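Local structure of proline iminopeptidase-related protein (Thermus thermophilus, 2YYS) at residues A[211-217]-A[239-244]. The protein is of unknown function but belongs to the peptidase S33 family of alpha/beta hydrolases and may act as a peptidase related to proline iminopeptidases. Residues are numbered along the deposited sequence.
Sequences TPYLTPE and VASRLR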
loop_
_atom_site.group_PDB
_atom_site.type_symbol
_atom_site.label_atom_id
_atom_site.label_comp_id
_atom_site.label_asym_id
_atom_site.label_seq_id
_atom_site.Cartn_x
_atom_site.Cartn_y
_atom_site.Cartn_z
ATOM N N THR A 211 9.932 -11.109 3.627
ATOM C CA THR A 211 10.958 -10.749 4.613
ATOM C C THR A 211 12.415 -10.990 4.195
ATOM O O THR A 211 13.244 -10.095 4.382
ATOM C CB THR A 211 10.716 -11.469 5.946
ATOM O OG1 THR A 211 9.398 -11.191 6.426
ATOM C CG2 THR A 211 11.635 -10.932 7.033
ATOM N N PRO A 212 12.760 -12.167 3.672
ATOM C CA PRO A 212 14.175 -12.459 3.363
ATOM C C PRO A 212 14.780 -11.553 2.288
ATOM O O PRO A 212 15.993 -11.439 2.209
ATOM C CB PRO A 212 14.159 -13.921 2.875
ATOM C CG PRO A 212 12.841 -14.473 3.276
ATOM C CD PRO A 212 11.887 -13.302 3.322
ATOM N N TYR A 213 13.938 -10.912 1.485
ATOM C CA TYR A 213 14.396 -10.050 0.403
ATOM C C TYR A 213 14.658 -8.624 0.882
ATOM O O TYR A 213 15.211 -7.813 0.143
ATOM C CB TYR A 213 13.404 -10.119 -0.771
ATOM C CG TYR A 213 13.108 -11.567 -1.153
ATOM C CD1 TYR A 213 14.110 -12.389 -1.676
ATOM C CD2 TYR A 213 11.848 -12.132 -0.944
ATOM C CE1 TYR A 213 13.857 -13.738 -2.006
ATOM C CE2 TYR A 213 11.583 -13.480 -1.270
ATOM C CZ TYR A 213 12.599 -14.274 -1.801
ATOM O OH TYR A 213 12.363 -15.601 -2.124
ATOM N N LEU A 214 14.306 -8.339 2.134
ATOM C CA LEU A 214 14.597 -7.043 2.750
ATOM C C LEU A 214 16.068 -6.933 3.183
ATOM O O LEU A 214 16.524 -7.665 4.062
ATOM C CB LEU A 214 13.720 -6.829 3.977
ATOM C CG LEU A 214 12.211 -6.965 3.805
ATOM C CD1 LEU A 214 11.559 -6.932 5.189
ATOM C CD2 LEU A 214 11.672 -5.866 2.899
ATOM N N THR A 215 16.797 -6.010 2.569
ATOM C CA THR A 215 18.174 -5.722 2.951
ATOM C C THR A 215 18.376 -4.206 2.985
ATOM O O THR A 215 17.529 -3.465 2.483
ATOM C CB THR A 215 19.169 -6.352 1.946
ATOM O OG1 THR A 215 18.946 -5.797 0.655
ATOM C CG2 THR A 215 18.921 -7.845 1.756
ATOM N N PRO A 216 19.473 -3.737 3.588
ATOM C CA PRO A 216 19.689 -2.294 3.739
ATOM C C PRO A 216 19.605 -1.525 2.427
ATOM O O PRO A 216 20.201 -1.894 1.419
ATOM C CB PRO A 216 21.072 -2.214 4.385
ATOM C CG PRO A 216 21.155 -3.486 5.176
ATOM C CD PRO A 216 20.548 -4.507 4.237
ATOM N N GLU A 217 18.810 -0.466 2.451
ATOM C CA GLU A 217 18.560 0.349 1.276
ATOM C C GLU A 217 19.286 1.677 1.421
ATOM O O GLU A 217 19.056 2.439 2.376
ATOM C CB GLU A 217 17.048 0.584 1.105
ATOM C CG GLU A 217 16.676 1.493 -0.065
ATOM C CD GLU A 217 17.290 1.046 -1.368
ATOM O OE1 GLU A 217 16.952 -0.055 -1.822
ATOM O OE2 GLU A 217 18.140 1.773 -1.928
ATOM N N VAL A 239 10.551 -4.979 9.299
ATOM C CA VAL A 239 10.724 -4.331 8.002
ATOM C C VAL A 239 11.714 -3.195 8.114
ATOM O O VAL A 239 12.652 -3.090 7.325
ATOM C CB VAL A 239 9.387 -3.787 7.442
ATOM C CG1 VAL A 239 9.602 -2.972 6.189
ATOM C CG2 VAL A 239 8.440 -4.935 7.144
ATOM N N ALA A 240 11.505 -2.336 9.098
ATOM C CA ALA A 240 12.340 -1.162 9.256
ATOM C C ALA A 240 13.773 -1.549 9.599
ATOM O O ALA A 240 14.717 -0.955 9.098
ATOM C CB ALA A 240 11.777 -0.262 10.324
ATOM N N SER A 241 13.943 -2.547 10.453
ATOM C CA SER A 241 15.287 -2.889 10.917
ATOM C C SER A 241 16.107 -3.579 9.804
ATOM O O SER A 241 17.283 -3.296 9.628
ATOM C CB SER A 241 15.220 -3.685 12.233
ATOM O OG SER A 241 15.401 -5.056 12.007
ATOM N N ARG A 242 15.464 -4.411 8.996
ATOM C CA ARG A 242 16.147 -5.066 7.873
ATOM C C ARG A 242 16.509 -4.082 6.745
ATOM O O ARG A 242 17.575 -4.195 6.135
ATOM C CB ARG A 242 15.307 -6.236 7.351
ATOM C CG ARG A 242 15.209 -7.367 8.351
ATOM C CD ARG A 242 13.982 -8.233 8.225
ATOM N NE ARG A 242 13.982 -9.212 9.299
ATOM C CZ ARG A 242 14.701 -10.333 9.319
ATOM N NH1 ARG A 242 15.466 -10.667 8.289
ATOM N NH2 ARG A 242 14.637 -11.140 10.368
ATOM N N LEU A 243 15.637 -3.098 6.506
ATOM C CA LEU A 243 15.861 -2.066 5.495
ATOM C C LEU A 243 16.762 -0.942 6.006
ATOM O O LEU A 243 17.274 -0.150 5.219
ATOM C CB LEU A 243 14.522 -1.463 5.049
ATOM C CG LEU A 243 13.550 -2.375 4.316
ATOM C CD1 LEU A 243 12.209 -1.677 4.148
ATOM C CD2 LEU A 243 14.122 -2.764 2.955
ATOM N N ARG A 244 16.959 -0.911 7.321
ATOM C CA ARG A 244 17.641 0.166 8.025
ATOM C C ARG A 244 16.961 1.493 7.720
ATOM O O ARG A 244 17.596 2.467 7.409
ATOM C CB ARG A 244 19.145 0.190 7.717
ATOM C CG ARG A 244 19.865 -1.012 8.307
ATOM C CD ARG A 244 21.362 -1.065 8.080
ATOM N NE ARG A 244 21.867 -2.353 8.541
ATOM C CZ ARG A 244 23.130 -2.749 8.495
ATOM N NH1 ARG A 244 23.441 -3.946 8.971
ATOM N NH2 ARG A 244 24.073 -1.979 7.967
HETATM O O HOH W 1 15.542 -9.846 5.626
HETATM O O HOH W 2 16.836 2.543 4.183
#
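In this alpha/beta-hydrolase fold, helix 236-243 links the parallel strands 221-226 and 247-250 in a beta-alpha-beta crossover, and its last turn packs on the loop 211-217 that leads into the first of them. Val-239, a buried, compact beta-branched residue on the helix, meets the side chain of Leu-214, whose CD1 lies 4.2 Å from Val-239 CG2. One turn on, Arg-242 points toward the loop. Its CB touches Leu-214 CB at 3.8 Å, so the aliphatic base extends the apolar patch, while the long chain carries the guanidinium out to solvent-exposed surface. There Thr-211 CG2 lies over one face of the group, NE is held in a salt bridge by Glu-238, and NH1 donates to a water that in turn donates to Thr-211 O and Leu-214 O. Pro-216 N lies 3.2 Å from Arg-242 O but, having no hydrogen to share, makes no hydrogen bond with it. Leu-243 starts away from the loop, but the end of its branched side chain comes back, so that CD2 lies 4.0 Å from Leu-214 CD2; both leucines also rest on Leu-110 of helix 105-115. At the helix end, Leu-243 O accepts a hydrogen bond from Glu-217 N (3.2 Å) and a CA-H...O contact from Pro-216. Arg-244, with positive phi, is the C-prime residue of the Schellman motif that closes the helix, and the turn directs its side chain across the loop's exposed proline. Pro-216 CG sits over one face of the guanidinium, 3.6 Å from Arg-244 NE.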